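QdtA (PDB 4O9E) is a WxcM-like protein of the cupin superfamily with an antiparallel beta fold, and binds thymidine-5'-diphosphate and thymine in this model. Local coordinates at residues Arg70-Asp75 with Leu94-Met99. Sequence-based numbering, arbitrary orientation.
Sequences RLKIPD and LVWREM. Unlike the reference sequence in segment 94-99: L94 (reference Phe), V95 (reference Leu). With TDR (thymine), chain D.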
ATOM      1  N   ARG A  70     -16.183   6.380  -9.826  1.00 28.33           N
ATOM      2  CA  ARG A  70     -17.369   7.217  -9.999  1.00 33.24           C
ATOM      3  C   ARG A  70     -17.686   7.786  -8.626  1.00 33.52           C
ATOM      4  O   ARG A  70     -18.028   7.032  -7.709  1.00 36.80           O
ATOM      5  CB  ARG A  70     -18.588   6.420 -10.476  1.00 34.80           C
ATOM      6  CG  ARG A  70     -19.889   7.209 -10.519  1.00 39.57           C
ATOM      7  CD  ARG A  70     -21.051   6.416 -11.114  1.00 47.40           C
ATOM      8  NE  ARG A  70     -20.635   5.826 -12.389  1.00 44.36           N
ATOM      9  CZ  ARG A  70     -20.416   4.538 -12.624  1.00 49.67           C
ATOM     10  NH1 ARG A  70     -20.631   3.603 -11.699  1.00 49.39           N
ATOM     11  NH2 ARG A  70     -19.973   4.200 -13.829  1.00 53.29           N
ATOM     12  N   LEU A  71     -17.590   9.107  -8.565  1.00 36.69           N
ATOM     13  CA  LEU A  71     -17.853   9.897  -7.380  1.00 36.31           C
ATOM     14  C   LEU A  71     -19.104  10.735  -7.549  1.00 34.47           C
ATOM     15  O   LEU A  71     -19.308  11.381  -8.577  1.00 38.46           O
ATOM     16  CB  LEU A  71     -16.703  10.872  -7.158  1.00 35.28           C
ATOM     17  CG  LEU A  71     -15.298  10.291  -7.108  1.00 40.40           C
ATOM     18  CD1 LEU A  71     -14.315  11.446  -7.137  1.00 48.56           C
ATOM     19  CD2 LEU A  71     -15.134   9.382  -5.898  1.00 37.04           C
ATOM     20  N   LYS A  72     -19.911  10.756  -6.500  1.00 31.69           N
ATOM     21  CA  LYS A  72     -21.185  11.454  -6.572  1.00 35.36           C
ATOM     22  C   LYS A  72     -21.437  12.125  -5.253  1.00 30.96           C
ATOM     23  O   LYS A  72     -21.228  11.515  -4.207  1.00 34.68           O
ATOM     24  CB  LYS A  72     -22.304  10.427  -6.728  1.00 39.98           C
ATOM     25  CG  LYS A  72     -22.218   9.625  -8.014  1.00 55.68           C
ATOM     26  CD  LYS A  72     -23.255   8.515  -8.119  1.00 60.72           C
ATOM     27  CE  LYS A  72     -24.634   9.030  -7.744  1.00 66.93           C
ATOM     28  NZ  LYS A  72     -25.587   8.323  -8.635  1.00 79.38           N
ATOM     29  N   ILE A  73     -21.934  13.346  -5.334  1.00 31.88           N
ATOM     30  CA  ILE A  73     -22.606  13.982  -4.218  1.00 31.83           C
ATOM     31  C   ILE A  73     -23.875  14.535  -4.872  1.00 40.52           C
ATOM     32  O   ILE A  73     -23.957  14.514  -6.100  1.00 31.55           O
ATOM     33  CB  ILE A  73     -21.734  15.094  -3.612  1.00 34.06           C
ATOM     34  CG1 ILE A  73     -21.446  16.226  -4.594  1.00 37.07           C
ATOM     35  CG2 ILE A  73     -20.389  14.538  -3.155  1.00 37.67           C
ATOM     36  CD1 ILE A  73     -20.872  17.489  -3.989  1.00 36.12           C
ATOM     37  N   PRO A  74     -24.870  14.976  -4.087  1.00 38.62           N
ATOM     38  CA  PRO A  74     -26.126  15.423  -4.692  1.00 43.39           C
ATOM     39  C   PRO A  74     -25.871  16.409  -5.818  1.00 42.90           C
ATOM     40  O   PRO A  74     -25.164  17.398  -5.638  1.00 41.70           O
ATOM     41  CB  PRO A  74     -26.847  16.076  -3.516  1.00 44.16           C
ATOM     42  CG  PRO A  74     -26.432  15.178  -2.388  1.00 43.37           C
ATOM     43  CD  PRO A  74     -24.949  15.065  -2.621  1.00 41.04           C
ATOM     44  N   ASP A  75     -26.390  16.082  -6.995  1.00 47.64           N
ATOM     45  CA  ASP A  75     -26.380  17.010  -8.119  1.00 50.75           C
ATOM     46  C   ASP A  75     -25.031  17.011  -8.825  1.00 49.81           C
ATOM     47  O   ASP A  75     -24.805  17.882  -9.658  1.00 50.51           O
ATOM     48  CB  ASP A  75     -26.683  18.452  -7.673  1.00 53.30           C
ATOM     49  CG  ASP A  75     -28.104  18.657  -7.147  1.00 61.50           C
ATOM     50  OD1 ASP A  75     -29.031  17.950  -7.595  1.00 51.70           O
ATOM     51  OD2 ASP A  75     -28.325  19.580  -6.329  1.00 70.99           O
ATOM     52  N   LEU A  94     -18.901  11.730   3.184  1.00 28.41           N
ATOM     53  CA  LEU A  94     -20.185  11.976   2.543  1.00 32.41           C
ATOM     54  C   LEU A  94     -20.100  12.158   1.029  1.00 34.45           C
ATOM     55  O   LEU A  94     -20.906  12.850   0.410  1.00 35.28           O
ATOM     56  CB  LEU A  94     -20.896  13.133   3.225  1.00 30.13           C
ATOM     57  CG  LEU A  94     -21.384  12.891   4.658  1.00 35.76           C
ATOM     58  CD1 LEU A  94     -22.375  13.997   4.977  1.00 41.70           C
ATOM     59  CD2 LEU A  94     -22.087  11.553   4.848  1.00 34.95           C
ATOM     60  N   VAL A  95     -19.124  11.487   0.433  1.00 33.35           N
ATOM     61  CA  VAL A  95     -19.076  11.351  -1.009  1.00 31.65           C
ATOM     62  C   VAL A  95     -19.376   9.889  -1.277  1.00 37.69           C
ATOM     63  O   VAL A  95     -18.816   8.987  -0.651  1.00 32.95           O
ATOM     64  CB  VAL A  95     -17.667  11.699  -1.484  1.00 32.62           C
ATOM     65  CG1 VAL A  95     -17.498  11.529  -2.976  1.00 32.79           C
ATOM     66  CG2 VAL A  95     -17.313  13.107  -1.056  1.00 34.05           C
ATOM     67  N   TRP A  96     -20.189   9.667  -2.297  1.00 34.75           N
ATOM     68  CA  TRP A  96     -20.614   8.321  -2.644  1.00 30.82           C
ATOM     69  C   TRP A  96     -19.640   7.786  -3.681  1.00 28.23           C
ATOM     70  O   TRP A  96     -19.207   8.470  -4.601  1.00 29.71           O
ATOM     71  CB  TRP A  96     -22.084   8.328  -3.093  1.00 34.47           C
ATOM     72  CG  TRP A  96     -22.621   6.990  -3.586  1.00 33.87           C
ATOM     73  CD1 TRP A  96     -22.473   6.460  -4.848  1.00 30.90           C
ATOM     74  CD2 TRP A  96     -23.336   6.008  -2.833  1.00 31.24           C
ATOM     75  NE1 TRP A  96     -23.030   5.207  -4.913  1.00 30.17           N
ATOM     76  CE2 TRP A  96     -23.637   4.939  -3.718  1.00 29.86           C
ATOM     77  CE3 TRP A  96     -23.819   5.952  -1.524  1.00 29.71           C
ATOM     78  CZ2 TRP A  96     -24.314   3.799  -3.313  1.00 28.87           C
ATOM     79  CZ3 TRP A  96     -24.539   4.845  -1.142  1.00 29.44           C
ATOM     80  CH2 TRP A  96     -24.793   3.785  -2.031  1.00 33.19           C
ATOM     81  N   ARG A  97     -19.173   6.554  -3.541  1.00 32.20           N
ATOM     82  CA  ARG A  97     -18.356   6.117  -4.658  1.00 34.59           C
ATOM     83  C   ARG A  97     -18.626   4.722  -5.201  1.00 31.93           C
ATOM     84  O   ARG A  97     -19.069   3.845  -4.469  1.00 31.91           O
ATOM     85  CB  ARG A  97     -16.879   6.213  -4.322  1.00 38.91           C
ATOM     86  CG  ARG A  97     -16.409   5.266  -3.237  1.00 43.04           C
ATOM     87  CD  ARG A  97     -14.896   5.229  -3.315  1.00 50.42           C
ATOM     88  NE  ARG A  97     -14.343   4.126  -2.537  1.00 49.12           N
ATOM     89  CZ  ARG A  97     -14.306   4.129  -1.215  1.00 47.25           C
ATOM     90  NH1 ARG A  97     -14.771   5.204  -0.588  1.00 44.31           N
ATOM     91  NH2 ARG A  97     -13.768   3.088  -0.585  1.00 44.72           N
ATOM     92  N   GLU A  98     -18.196   4.530  -6.445  1.00 33.44           N
ATOM     93  CA  GLU A  98     -18.307   3.239  -7.107  1.00 32.02           C
ATOM     94  C   GLU A  98     -17.041   3.115  -7.936  1.00 31.26           C
ATOM     95  O   GLU A  98     -16.453   4.111  -8.345  1.00 32.57           O
ATOM     96  CB  GLU A  98     -19.589   3.127  -7.937  1.00 36.31           C
ATOM     97  CG  GLU A  98     -20.889   3.365  -7.178  1.00 39.64           C
ATOM     98  CD  GLU A  98     -22.072   3.775  -8.050  1.00 46.06           C
ATOM     99  OE1 GLU A  98     -21.900   3.700  -9.280  1.00 34.72           O
ATOM    100  OE2 GLU A  98     -23.143   4.180  -7.533  1.00 40.19           O
ATOM    101  N   MET A  99     -16.539   1.892  -8.052  1.00 29.98           N
ATOM    102  CA  MET A  99     -15.285   1.661  -8.763  1.00 31.95           C
ATOM    103  C   MET A  99     -15.517   0.618  -9.858  1.00 32.79           C
ATOM    104  O   MET A  99     -16.174  -0.402  -9.638  1.00 33.95           O
ATOM    105  CB  MET A  99     -14.230   1.173  -7.776  1.00 35.65           C
ATOM    106  CG  MET A  99     -14.054   2.155  -6.619  1.00 39.13           C
ATOM    107  SD  MET A  99     -14.928   1.639  -5.133  1.00 52.52           S
ATOM    108  CE  MET A  99     -13.677   0.477  -4.584  1.00 48.29           C
TER
HETATM  109  N1  TDR D 202     -28.713   3.998  -7.389  1.00 86.31           N
HETATM  110  C2  TDR D 202     -27.505   3.575  -7.012  1.00 83.06           C
HETATM  111  O2  TDR D 202     -27.395   2.589  -6.250  1.00 78.75           O
HETATM  112  N3  TDR D 202     -26.418   4.214  -7.451  1.00 87.99           N
HETATM  113  C4  TDR D 202     -26.512   5.267  -8.269  1.00 84.66           C
HETATM  114  O4  TDR D 202     -25.418   5.767  -8.608  1.00 83.69           O
HETATM  115  C5  TDR D 202     -27.853   5.765  -8.701  1.00 80.87           C
HETATM  116  CM5 TDR D 202     -28.221   6.916  -9.601  1.00 73.99           C
HETATM  117  C6  TDR D 202     -28.922   5.047  -8.196  1.00 87.67           C
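R70 and E98 pair across adjacent antiparallel strands, 67-73 and 96-100, in one sheet of this cupin fold. Four backbone hydrogen bonds pair R70 with E98 and K72 with W96; between them lies the non-hydrogen-bonded pair L71 and R97. On one face of the sheet stand R70, K72, W96 and E98. R70 sends CG anti to its own N (chi1 173°) and then bends at chi3, which brings NH1 back to E98 OE1 at 2.7 Å in a salt bridge. OE1 sits close to the guanidinium plane and is met nearly along its C-O axis, although the guanidinium and carboxylate planes are turned 66° apart. OE2, the other carboxylate oxygen, takes the indole N-H from its own strand, W96 NE1 to E98 OE2 being 2.8 Å, on the anti side, 20° out of the carboxylate plane. OE2 also accepts thymine N3; together these bonds probably hold the carboxylate's rotation. K72 and W96 lie flank to flank, heading off the sheet together, with K72 CD 3.9 Å from W96 CD1. On the opposite face L71 CD2 packs against R97 CB, while the R97 guanidinium lies farther from L71. W96 also meets Y125 edge-to-face, so helix 125-136 borders this site. Thymine binds here: its N3 donates a hydrogen bond to E98 OE2 (3.3 Å), and K72 NZ reaches thymine O4 at 2.6 Å.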